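Long-range contact in nucleoside permease NupG (PDB 7DLA), which carries purine and pyrimidine nucleosides across the bacterial inner membrane by proton symport, as a member of the major facilitator superfamily: residues A[25-39]-A[86-99]. The protein carries 1 engineered substitution. Residues are numbered along the deposited sequence; the frame is centred on the assembly and turned at random.
Sequences LGSYMFVTLKFDGAS and AAQVTTPEAMFLVI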
loop_
_atom_site.group_PDB
_atom_site.type_symbol
_atom_site.label_atom_id
_atom_site.label_comp_id
_atom_site.label_asym_id
_atom_site.label_seq_id
_atom_site.Cartn_x
_atom_site.Cartn_y
_atom_site.Cartn_z
ATOM N N LEU A 25 4.838 10.827 5.312
ATOM C CA LEU A 25 3.783 11.785 5.643
ATOM C C LEU A 25 3.309 11.652 7.091
ATOM O O LEU A 25 2.897 12.635 7.716
ATOM C CB LEU A 25 2.605 11.609 4.690
ATOM C CG LEU A 25 1.507 12.668 4.855
ATOM C CD1 LEU A 25 1.982 14.117 4.647
ATOM C CD2 LEU A 25 0.228 12.357 4.074
ATOM N N GLY A 26 3.340 10.450 7.646
ATOM C CA GLY A 26 3.023 10.318 9.054
ATOM C C GLY A 26 3.953 11.135 9.914
ATOM O O GLY A 26 3.507 11.906 10.756
ATOM N N SER A 27 5.259 10.974 9.681
ATOM C CA SER A 27 6.298 11.709 10.451
ATOM C C SER A 27 6.101 13.223 10.292
ATOM O O SER A 27 6.145 13.934 11.316
ATOM C CB SER A 27 7.682 11.288 10.029
ATOM O OG SER A 27 8.072 10.097 10.696
ATOM N N TYR A 28 5.894 13.687 9.055
ATOM C CA TYR A 28 5.706 15.108 8.785
ATOM C C TYR A 28 4.464 15.633 9.494
ATOM O O TYR A 28 4.449 16.778 9.966
ATOM C CB TYR A 28 5.650 15.338 7.272
ATOM C CG TYR A 28 5.026 16.637 6.820
ATOM C CD1 TYR A 28 5.741 17.853 6.835
ATOM C CD2 TYR A 28 3.718 16.644 6.358
ATOM C CE1 TYR A 28 5.139 19.059 6.399
ATOM C CE2 TYR A 28 3.118 17.813 5.926
ATOM C CZ TYR A 28 3.818 19.025 5.937
ATOM O OH TYR A 28 3.134 20.147 5.484
ATOM N N MET A 29 3.423 14.802 9.615
ATOM C CA MET A 29 2.281 15.217 10.419
ATOM C C MET A 29 2.625 15.248 11.902
ATOM O O MET A 29 2.168 16.137 12.627
ATOM C CB MET A 29 1.104 14.289 10.164
ATOM C CG MET A 29 0.600 14.423 8.768
ATOM S SD MET A 29 -0.975 13.674 8.464
ATOM C CE MET A 29 -0.416 12.054 7.885
ATOM N N PHE A 30 3.445 14.317 12.371
ATOM C CA PHE A 30 3.696 14.229 13.806
ATOM C C PHE A 30 4.830 15.142 14.256
ATOM O O PHE A 30 4.628 16.017 15.103
ATOM C CB PHE A 30 3.984 12.778 14.191
ATOM C CG PHE A 30 4.245 12.575 15.645
ATOM C CD1 PHE A 30 3.199 12.490 16.542
ATOM C CD2 PHE A 30 5.544 12.496 16.122
ATOM C CE1 PHE A 30 3.434 12.287 17.885
ATOM C CE2 PHE A 30 5.787 12.279 17.468
ATOM C CZ PHE A 30 4.728 12.183 18.352
ATOM N N VAL A 31 6.029 14.941 13.705
ATOM C CA VAL A 31 7.189 15.698 14.160
ATOM C C VAL A 31 7.052 17.174 13.807
ATOM O O VAL A 31 7.239 18.052 14.660
ATOM C CB VAL A 31 8.477 15.094 13.583
ATOM C CG1 VAL A 31 9.595 16.129 13.584
ATOM C CG2 VAL A 31 8.891 13.879 14.375
ATOM N N THR A 32 6.702 17.474 12.559
ATOM C CA THR A 32 6.602 18.866 12.149
ATOM C C THR A 32 5.247 19.490 12.457
ATOM O O THR A 32 5.190 20.523 13.120
ATOM C CB THR A 32 6.953 19.003 10.661
ATOM O OG1 THR A 32 8.194 18.333 10.407
ATOM C CG2 THR A 32 7.062 20.448 10.260
ATOM N N LEU A 33 4.151 18.908 11.999
ATOM C CA LEU A 33 2.857 19.552 12.200
ATOM C C LEU A 33 2.264 19.330 13.596
ATOM O O LEU A 33 1.151 19.805 13.856
ATOM C CB LEU A 33 1.863 19.068 11.148
ATOM C CG LEU A 33 2.098 19.484 9.698
ATOM C CD1 LEU A 33 0.770 19.675 8.974
ATOM C CD2 LEU A 33 2.950 20.693 9.592
ATOM N N LYS A 34 2.961 18.621 14.487
ATOM C CA LYS A 34 2.467 18.339 15.833
ATOM C C LYS A 34 1.034 17.815 15.768
ATOM O O LYS A 34 0.090 18.458 16.222
ATOM C CB LYS A 34 2.563 19.587 16.722
ATOM C CG LYS A 34 3.944 20.301 16.741
ATOM C CD LYS A 34 5.106 19.408 17.158
ATOM C CE LYS A 34 6.433 20.176 17.348
ATOM N NZ LYS A 34 6.710 21.339 16.413
ATOM N N PHE A 35 0.879 16.671 15.109
ATOM C CA PHE A 35 -0.381 15.961 14.979
ATOM C C PHE A 35 -0.313 14.790 15.939
ATOM O O PHE A 35 0.766 14.238 16.164
ATOM C CB PHE A 35 -0.540 15.435 13.554
ATOM C CG PHE A 35 -1.210 16.390 12.622
ATOM C CD1 PHE A 35 -1.229 17.755 12.895
ATOM C CD2 PHE A 35 -1.785 15.935 11.455
ATOM C CE1 PHE A 35 -1.842 18.640 12.029
ATOM C CE2 PHE A 35 -2.394 16.816 10.587
ATOM C CZ PHE A 35 -2.408 18.179 10.867
ATOM N N ASP A 36 -1.452 14.416 16.513
ATOM C CA ASP A 36 -1.473 13.161 17.269
ATOM C C ASP A 36 -1.683 11.937 16.369
ATOM O O ASP A 36 -2.007 12.031 15.178
ATOM C CB ASP A 36 -2.577 13.127 18.313
ATOM C CG ASP A 36 -3.865 13.675 17.783
ATOM O OD1 ASP A 36 -3.808 14.469 16.799
ATOM O OD2 ASP A 36 -4.929 13.195 18.276
ATOM N N GLY A 37 -1.535 10.764 16.990
ATOM C CA GLY A 37 -1.658 9.513 16.252
ATOM C C GLY A 37 -3.029 9.325 15.635
ATOM O O GLY A 37 -3.144 8.830 14.517
ATOM N N ALA A 38 -4.081 9.733 16.351
ATOM C CA ALA A 38 -5.438 9.685 15.816
ATOM C C ALA A 38 -5.545 10.399 14.474
ATOM O O ALA A 38 -6.019 9.818 13.489
ATOM C CB ALA A 38 -6.402 10.315 16.817
ATOM N N SER A 39 -5.157 11.676 14.427
ATOM C CA SER A 39 -5.352 12.441 13.204
ATOM C C SER A 39 -4.567 11.821 12.048
ATOM O O SER A 39 -5.100 11.669 10.952
ATOM C CB SER A 39 -4.986 13.916 13.426
ATOM O OG SER A 39 -3.880 14.147 14.308
ATOM N N ALA A 86 -1.771 20.264 -0.437
ATOM C CA ALA A 86 -1.511 19.544 0.803
ATOM C C ALA A 86 -0.236 20.052 1.465
ATOM O O ALA A 86 -0.154 20.116 2.702
ATOM C CB ALA A 86 -1.442 18.027 0.524
ATOM N N ALA A 87 0.762 20.434 0.656
ATOM C CA ALA A 87 1.930 21.099 1.229
ATOM C C ALA A 87 1.598 22.467 1.839
ATOM O O ALA A 87 2.444 23.046 2.525
ATOM C CB ALA A 87 3.025 21.223 0.184
ATOM N N GLN A 88 0.385 22.984 1.641
ATOM C CA GLN A 88 -0.072 24.215 2.278
ATOM C C GLN A 88 -1.132 23.979 3.352
ATOM O O GLN A 88 -1.775 24.925 3.818
ATOM C CB GLN A 88 -0.591 25.187 1.218
ATOM C CG GLN A 88 0.412 25.501 0.127
ATOM C CD GLN A 88 0.292 26.949 -0.299
ATOM O OE1 GLN A 88 -0.678 27.330 -0.970
ATOM N NE2 GLN A 88 1.212 27.792 0.193
ATOM N N VAL A 89 -1.318 22.744 3.767
ATOM C CA VAL A 89 -2.350 22.395 4.728
ATOM C C VAL A 89 -1.711 22.340 6.104
ATOM O O VAL A 89 -0.624 21.767 6.269
ATOM C CB VAL A 89 -3.007 21.055 4.360
ATOM C CG1 VAL A 89 -3.537 20.371 5.599
ATOM C CG2 VAL A 89 -4.103 21.278 3.318
ATOM N N THR A 90 -2.370 22.943 7.090
ATOM C CA THR A 90 -1.794 23.023 8.420
ATOM C C THR A 90 -2.605 22.305 9.495
ATOM O O THR A 90 -2.065 22.068 10.577
ATOM C CB THR A 90 -1.581 24.501 8.802
ATOM O OG1 THR A 90 -1.310 24.606 10.196
ATOM C CG2 THR A 90 -2.817 25.309 8.493
ATOM N N THR A 91 -3.851 21.890 9.215
ATOM C CA THR A 91 -4.727 21.236 10.192
ATOM C C THR A 91 -5.065 19.790 9.800
ATOM O O THR A 91 -5.014 19.429 8.617
ATOM C CB THR A 91 -6.033 22.020 10.355
ATOM O OG1 THR A 91 -6.832 21.862 9.183
ATOM C CG2 THR A 91 -5.720 23.481 10.493
ATOM N N PRO A 92 -5.431 18.942 10.778
ATOM C CA PRO A 92 -5.732 17.537 10.447
ATOM C C PRO A 92 -6.965 17.356 9.592
ATOM O O PRO A 92 -6.958 16.522 8.692
ATOM C CB PRO A 92 -5.920 16.898 11.827
ATOM C CG PRO A 92 -5.162 17.758 12.726
ATOM C CD PRO A 92 -5.479 19.135 12.233
ATOM N N GLU A 93 -8.051 18.061 9.890
ATOM C CA GLU A 93 -9.268 17.916 9.098
ATOM C C GLU A 93 -8.994 18.246 7.636
ATOM O O GLU A 93 -9.444 17.533 6.722
ATOM C CB GLU A 93 -10.358 18.821 9.673
ATOM C CG GLU A 93 -9.778 20.100 10.321
ATOM C CD GLU A 93 -9.352 19.955 11.795
ATOM O OE1 GLU A 93 -9.584 20.919 12.549
ATOM O OE2 GLU A 93 -8.817 18.897 12.213
ATOM N N ALA A 94 -8.201 19.299 7.404
ATOM C CA ALA A 94 -7.795 19.665 6.051
ATOM C C ALA A 94 -6.877 18.623 5.440
ATOM O O ALA A 94 -7.020 18.289 4.261
ATOM C CB ALA A 94 -7.098 21.015 6.062
ATOM N N MET A 95 -5.902 18.132 6.209
ATOM C CA MET A 95 -5.044 17.074 5.699
ATOM C C MET A 95 -5.880 15.888 5.250
ATOM O O MET A 95 -5.672 15.351 4.161
ATOM C CB MET A 95 -4.031 16.639 6.757
ATOM C CG MET A 95 -2.887 15.827 6.170
ATOM S SD MET A 95 -2.080 16.729 4.782
ATOM C CE MET A 95 -0.680 17.483 5.608
ATOM N N PHE A 96 -6.844 15.467 6.075
ATOM C CA PHE A 96 -7.676 14.324 5.718
ATOM C C PHE A 96 -8.457 14.628 4.452
ATOM O O PHE A 96 -8.541 13.785 3.557
ATOM C CB PHE A 96 -8.618 13.951 6.882
ATOM C CG PHE A 96 -9.860 13.156 6.472
ATOM C CD1 PHE A 96 -11.023 13.790 6.037
ATOM C CD2 PHE A 96 -9.865 11.762 6.568
ATOM C CE1 PHE A 96 -12.149 13.047 5.673
ATOM C CE2 PHE A 96 -10.986 11.015 6.207
ATOM C CZ PHE A 96 -12.129 11.660 5.755
ATOM N N LEU A 97 -9.003 15.843 4.336
ATOM C CA LEU A 97 -9.868 16.112 3.195
ATOM C C LEU A 97 -9.032 16.217 1.920
ATOM O O LEU A 97 -9.424 15.728 0.847
ATOM C CB LEU A 97 -10.663 17.391 3.452
ATOM C CG LEU A 97 -11.873 17.761 2.574
ATOM C CD1 LEU A 97 -11.612 17.979 1.064
ATOM C CD2 LEU A 97 -13.000 16.774 2.822
ATOM N N VAL A 98 -7.841 16.800 2.033
ATOM C CA VAL A 98 -6.981 16.978 0.872
ATOM C C VAL A 98 -6.390 15.639 0.437
ATOM O O VAL A 98 -6.372 15.314 -0.759
ATOM C CB VAL A 98 -5.925 18.068 1.181
ATOM C CG1 VAL A 98 -4.675 17.547 1.912
ATOM C CG2 VAL A 98 -5.537 18.760 -0.093
ATOM N N ILE A 99 -5.983 14.805 1.398
ATOM C CA ILE A 99 -5.475 13.480 1.078
ATOM C C ILE A 99 -6.594 12.611 0.501
ATOM O O ILE A 99 -6.363 11.804 -0.410
ATOM C CB ILE A 99 -4.861 12.820 2.327
ATOM C CG1 ILE A 99 -3.620 13.549 2.827
ATOM C CG2 ILE A 99 -4.420 11.400 1.982
ATOM C CD1 ILE A 99 -2.511 13.546 1.855
#
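Pro92 lies over one face of the Phe35 ring, its CG 3.5 Å from the ring centroid and 19° off the normal, a CH-pi contact. With CG of Phe35 anti to its own carbonyl carbon (chi1 -90°), the ring is carried across to the start of helix 92-99; Thr90 O and Met95 CB lie at its edge. A proline suits this first helical turn, where no backbone N-H is needed for a helical bond, and its rigid, puckered ring offers C-H groups to the aromatic face. Beside it, Ser39 CB packs at 3.5 Å from Pro92 CB, while Ser39 OG donates to Asp36 OD1 from above the carboxylate plane. Thr91 caps helix 92-99, its OG1 weakly accepting from Ala94 N.

Deeper in, Met95 is bent along its chain, a flexible thioether that fits between Met29 and Tyr28. Its CG meets Met29 SD at 3.7 Å, and its CE reaches the edge of the Tyr28 ring, 3.8 Å from Tyr28 CE2. Leu33 CG lies over one face of that ring, toward its rim. Farther along, Leu25 CD2 and Ile99 CD1 touch tip to tip at 3.7 Å.

No hydrogen bond links the two segments; apolar packing joins two periplasmic turns of the transporter. The axes of the short segments 25-32 and 92-99 run nearly antiparallel, 12.6 Å apart at their closest approach, with helix 37-64 against Leu25, Met29 and Ile99, and helix 160-177 against Leu25, Ala86 and Ala87.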